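PDB 6WT8: STING-associated CdnE c-di-GMP synthase from Flavobacteriaceae, which probably joins two GTP molecules into the cyclic dinucleotide c-di-GMP, the signal sensed by an associated STING protein in bacterial CBASS defence. Local coordinates for residues 204-207 / 208-212; 130-133 / 134-138. All blocks are in the same frame, centred on the assembly; numbering follows the deposited sequence.

Overall arrangement
Both contacts illustrate how a chain enters a helix, and they do so with different chemistry. In contact 1 the chain leaves strand 192-204 for the short helix 206-211; the site is partly buried, with Phe208 and Met209 tucked in and a serine hydroxyl as the cap. Contact 2 lies at the surface, where the loop after helix 119-126 enters helix 134-146, and a glutamate carboxylate reaches back to the amide of the N-cap residue. The two sites, with centres about 12 Å apart, are joined by Lys210 of contact 1: its CE packs 3.6 Å from CD2 of Leu132, while its backbone O lies against CG of Glu136 in contact 2.

Contact 1: residues 204-207 / 208-212; sequences KSVD and FMKTN
Lys204 and Phe208 meet where strand 192-204 gives way to a helix, the extended lysine chain slanting past one side of the aromatic ring. Phe208 CG is anti to the backbone N (chi1 172°), which turns the ring back toward the lysine and brings CD2 to 3.8 Å from Lys204 CG. Further along the same side, Phe208 CE2 meets the next methylene. The selenomethionine Met209 lies beside the other part of this lysine, its CG against Lys204 CB; a bend at chi3 of -83° turns CE back to 3.5 Å from Lys204 O, and Leu122, Leu140 and His143 pack around the rest. Ser205, next in the chain after Lys204, is the N-cap of helix 206-211: its OG accepts a nearly straight bond of 3.0 Å from Phe208 N, at 168°, and its carbonyl O takes Met209 N as the first helical turn begins. On another side of the turn, Lys210 stretches across Val206, with CE 3.7 Å from CG1. Its ammonium does not reach Asp207 directly. A water bridges the two charges, donating to Asp207 OD1 at 2.6 Å and accepting from Lys210 NZ at 2.9 Å. One turn on, Thr211 folds its hydroxyl over the backbone, OG1 donating to Asp207 O at 2.8 Å while also accepting from Asp213 N. A valine here would probably leave Asp207 O without this donor and Asp213 N without its acceptor. Phe208 O takes both Thr211 N and Asn212 N, the latter residue having positive phi.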
loop_
_atom_site.group_PDB
_atom_site.type_symbol
_atom_site.label_atom_id
_atom_site.label_comp_id
_atom_site.label_asym_id
_atom_site.label_seq_id
_atom_site.Cartn_x
_atom_site.Cartn_y
_atom_site.Cartn_z
ATOM N N LYS A 204 10.134 -1.707 -17.495
ATOM C CA LYS A 204 11.409 -1.154 -17.001
ATOM C C LYS A 204 11.480 0.347 -17.257
ATOM O O LYS A 204 11.597 0.787 -18.412
ATOM C CB LYS A 204 12.593 -1.861 -17.670
ATOM C CG LYS A 204 12.655 -3.333 -17.328
ATOM C CD LYS A 204 13.830 -4.053 -18.049
ATOM C CE LYS A 204 13.629 -5.575 -17.884
ATOM N NZ LYS A 204 14.470 -6.420 -18.811
ATOM N N SER A 205 11.432 1.120 -16.161
ATOM C CA SER A 205 11.609 2.567 -16.268
ATOM C C SER A 205 13.089 2.924 -16.362
ATOM O O SER A 205 13.959 2.100 -16.133
ATOM C CB SER A 205 11.013 3.259 -15.049
ATOM O OG SER A 205 11.776 2.893 -13.903
ATOM N N VAL A 206 13.368 4.164 -16.749
ATOM C CA VAL A 206 14.742 4.658 -16.710
ATOM C C VAL A 206 15.318 4.559 -15.300
ATOM O O VAL A 206 16.482 4.158 -15.129
ATOM C CB VAL A 206 14.804 6.097 -17.237
ATOM C CG1 VAL A 206 16.245 6.622 -17.061
ATOM C CG2 VAL A 206 14.352 6.120 -18.718
ATOM N N ASP A 207 14.529 4.898 -14.272
ATOM C CA ASP A 207 15.077 4.809 -12.916
ATOM C C ASP A 207 15.410 3.365 -12.530
ATOM O O ASP A 207 16.435 3.112 -11.855
ATOM C CB ASP A 207 14.106 5.451 -11.922
ATOM C CG ASP A 207 14.203 6.978 -11.907
ATOM O OD1 ASP A 207 15.229 7.556 -12.358
ATOM O OD2 ASP A 207 13.228 7.590 -11.444
ATOM N N PHE A 208 14.575 2.409 -12.934
ATOM C CA PHE A 208 14.948 1.011 -12.747
ATOM C C PHE A 208 16.234 0.677 -13.517
ATOM O O PHE A 208 17.138 0.026 -12.984
ATOM C CB PHE A 208 13.824 0.053 -13.187
ATOM C CG PHE A 208 14.282 -1.365 -13.173
ATOM C CD1 PHE A 208 14.528 -1.998 -11.950
ATOM C CD2 PHE A 208 14.521 -2.033 -14.346
ATOM C CE1 PHE A 208 15.024 -3.284 -11.918
ATOM C CE2 PHE A 208 14.984 -3.328 -14.352
ATOM C CZ PHE A 208 15.242 -3.972 -13.134
HETATM N N MSE A 209 16.315 1.077 -14.780
HETATM C CA MSE A 209 17.444 0.652 -15.597
HETATM C C MSE A 209 18.733 1.321 -15.119
HETATM O O MSE A 209 19.826 0.783 -15.313
HETATM C CB MSE A 209 17.143 0.923 -17.075
HETATM C CG MSE A 209 15.952 -0.001 -17.554
HETATM SE SE MSE A 209 15.793 0.110 -19.492
HETATM C CE MSE A 209 14.755 1.706 -19.655
ATOM N N LYS A 210 18.618 2.460 -14.413
ATOM C CA LYS A 210 19.818 3.097 -13.825
ATOM C C LYS A 210 20.347 2.381 -12.581
ATOM O O LYS A 210 21.520 2.563 -12.233
ATOM C CB LYS A 210 19.526 4.553 -13.412
ATOM C CG LYS A 210 19.386 5.545 -14.542
ATOM C CD LYS A 210 18.969 6.948 -14.022
ATOM C CE LYS A 210 19.105 7.962 -15.175
ATOM N NZ LYS A 210 18.605 9.356 -14.903
ATOM N N THR A 211 19.502 1.637 -11.863
ATOM C CA THR A 211 19.814 1.174 -10.518
ATOM C C THR A 211 19.771 -0.332 -10.368
ATOM O O THR A 211 20.455 -0.864 -9.483
ATOM C CB THR A 211 18.798 1.739 -9.500
ATOM O OG1 THR A 211 17.450 1.353 -9.860
ATOM C CG2 THR A 211 18.863 3.243 -9.424
ATOM N N ASN A 212 18.935 -1.017 -11.155
ATOM C CA ASN A 212 18.583 -2.417 -10.961
ATOM C C ASN A 212 18.020 -2.683 -9.570
ATOM O O ASN A 212 18.122 -3.811 -9.071
ATOM C CB ASN A 212 19.786 -3.298 -11.267
ATOM C CG ASN A 212 20.129 -3.231 -12.746
ATOM O OD1 ASN A 212 19.200 -3.226 -13.573
ATOM N ND2 ASN A 212 21.418 -3.159 -13.095
HETATM O O HOH W 1 15.842 9.235 -14.180
#

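Contact 2: residues 130-133 / 134-138; sequences SVLK and TEEIL
Glu136 reaches back along its own helix to Lys133, and its OE1 accepts from Lys133 N at 2.9 Å. The N-H approaches on the anti side of the carboxylate, 34° out of its plane. Extended beyond CG, the glutamate chain lies across Leu132 at about a right angle, with Leu132 CD2 also 3.6 Å from OE1. The tight part continues on the apolar flank, where Leu132 CB packs 3.6 Å from Ile137 CG1, and Ile137 N closes the first turn with a bond of 3.0 Å to Lys133 O. Lys210 of helix 206-211 touches both Leu132 and Glu136. The lysine side is looser. Lys133 bends at chi3 (-90°), which carries CE alongside the other carboxylate oxygen, yet NZ stays 4.4 Å from Glu136 OE2, too far for a salt bridge, and a water links the two through weak bonds only. This positive charge and the helix N-terminus would probably both favour an ionised Glu136. With Lys133 as N-cap, Glu136 supplies one half of a capping box, in which the carboxylate of the third helical residue accepts from the N-cap amide, and Leu132 against Ile137 forms the accompanying hydrophobic staple at the start of helix 134-146.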
loop_
_atom_site.group_PDB
_atom_site.type_symbol
_atom_site.label_atom_id
_atom_site.label_comp_id
_atom_site.label_asym_id
_atom_site.label_seq_id
_atom_site.Cartn_x
_atom_site.Cartn_y
_atom_site.Cartn_z
ATOM N N SER A 130 26.836 13.368 -18.888
ATOM C CA SER A 130 27.465 14.297 -17.943
ATOM C C SER A 130 26.788 14.352 -16.582
ATOM O O SER A 130 27.444 14.723 -15.609
ATOM C CB SER A 130 27.536 15.749 -18.517
ATOM O OG SER A 130 26.250 16.390 -18.628
ATOM N N VAL A 131 25.520 13.912 -16.472
ATOM C CA VAL A 131 24.759 14.000 -15.233
ATOM C C VAL A 131 24.639 12.646 -14.559
ATOM O O VAL A 131 23.956 12.534 -13.545
ATOM C CB VAL A 131 23.350 14.585 -15.477
ATOM C CG1 VAL A 131 23.449 16.028 -16.017
ATOM C CG2 VAL A 131 22.524 13.707 -16.452
ATOM N N LEU A 132 25.224 11.611 -15.140
ATOM C CA LEU A 132 25.005 10.246 -14.645
ATOM C C LEU A 132 26.201 9.776 -13.823
ATOM O O LEU A 132 27.351 9.997 -14.210
ATOM C CB LEU A 132 24.787 9.284 -15.799
ATOM C CG LEU A 132 23.511 9.512 -16.604
ATOM C CD1 LEU A 132 23.392 8.429 -17.665
ATOM C CD2 LEU A 132 22.333 9.531 -15.685
ATOM N N LYS A 133 25.926 9.126 -12.690
ATOM C CA LYS A 133 26.992 8.431 -11.983
ATOM C C LYS A 133 27.527 7.295 -12.846
ATOM O O LYS A 133 26.820 6.757 -13.706
ATOM C CB LYS A 133 26.452 7.919 -10.641
ATOM C CG LYS A 133 25.956 9.083 -9.760
ATOM C CD LYS A 133 25.519 8.631 -8.363
ATOM C CE LYS A 133 24.048 8.260 -8.351
ATOM N NZ LYS A 133 23.533 7.901 -6.980
ATOM N N THR A 134 28.800 6.924 -12.631
ATOM C CA THR A 134 29.392 5.870 -13.451
ATOM C C THR A 134 28.638 4.555 -13.299
ATOM O O THR A 134 28.476 3.823 -14.274
ATOM C CB THR A 134 30.894 5.670 -13.139
ATOM O OG1 THR A 134 31.102 5.578 -11.725
ATOM C CG2 THR A 134 31.719 6.890 -13.629
ATOM N N GLU A 135 28.152 4.255 -12.100
ATOM C CA GLU A 135 27.408 3.012 -11.941
ATOM C C GLU A 135 26.091 3.063 -12.719
ATOM O O GLU A 135 25.643 2.045 -13.253
ATOM C CB GLU A 135 27.169 2.739 -10.455
ATOM C CG GLU A 135 26.566 3.885 -9.661
ATOM C CD GLU A 135 27.615 4.787 -8.976
ATOM O OE1 GLU A 135 28.611 5.186 -9.639
ATOM O OE2 GLU A 135 27.431 5.099 -7.766
ATOM N N GLU A 136 25.484 4.247 -12.823
ATOM C CA GLU A 136 24.238 4.351 -13.583
ATOM C C GLU A 136 24.514 4.169 -15.066
ATOM O O GLU A 136 23.715 3.548 -15.788
ATOM C CB GLU A 136 23.586 5.710 -13.355
ATOM C CG GLU A 136 23.075 5.955 -11.951
ATOM C CD GLU A 136 22.588 7.396 -11.761
ATOM O OE1 GLU A 136 23.163 8.366 -12.341
ATOM O OE2 GLU A 136 21.672 7.597 -10.967
ATOM N N ILE A 137 25.629 4.728 -15.537
ATOM C CA ILE A 137 25.991 4.525 -16.937
ATOM C C ILE A 137 26.180 3.049 -17.237
ATOM O O ILE A 137 25.653 2.518 -18.219
ATOM C CB ILE A 137 27.262 5.308 -17.285
ATOM C CG1 ILE A 137 27.055 6.815 -17.030
ATOM C CG2 ILE A 137 27.656 4.980 -18.715
ATOM C CD1 ILE A 137 28.339 7.663 -17.098
ATOM N N LEU A 138 26.897 2.347 -16.362
ATOM C CA LEU A 138 27.148 0.932 -16.621
ATOM C C LEU A 138 25.853 0.120 -16.607
ATOM O O LEU A 138 25.659 -0.776 -17.443
ATOM C CB LEU A 138 28.135 0.406 -15.589
ATOM C CG LEU A 138 29.509 1.044 -15.856
ATOM C CD1 LEU A 138 30.535 0.701 -14.779
ATOM C CD2 LEU A 138 30.043 0.718 -17.263
HETATM O O HOH W 2 21.832 5.443 -8.220
#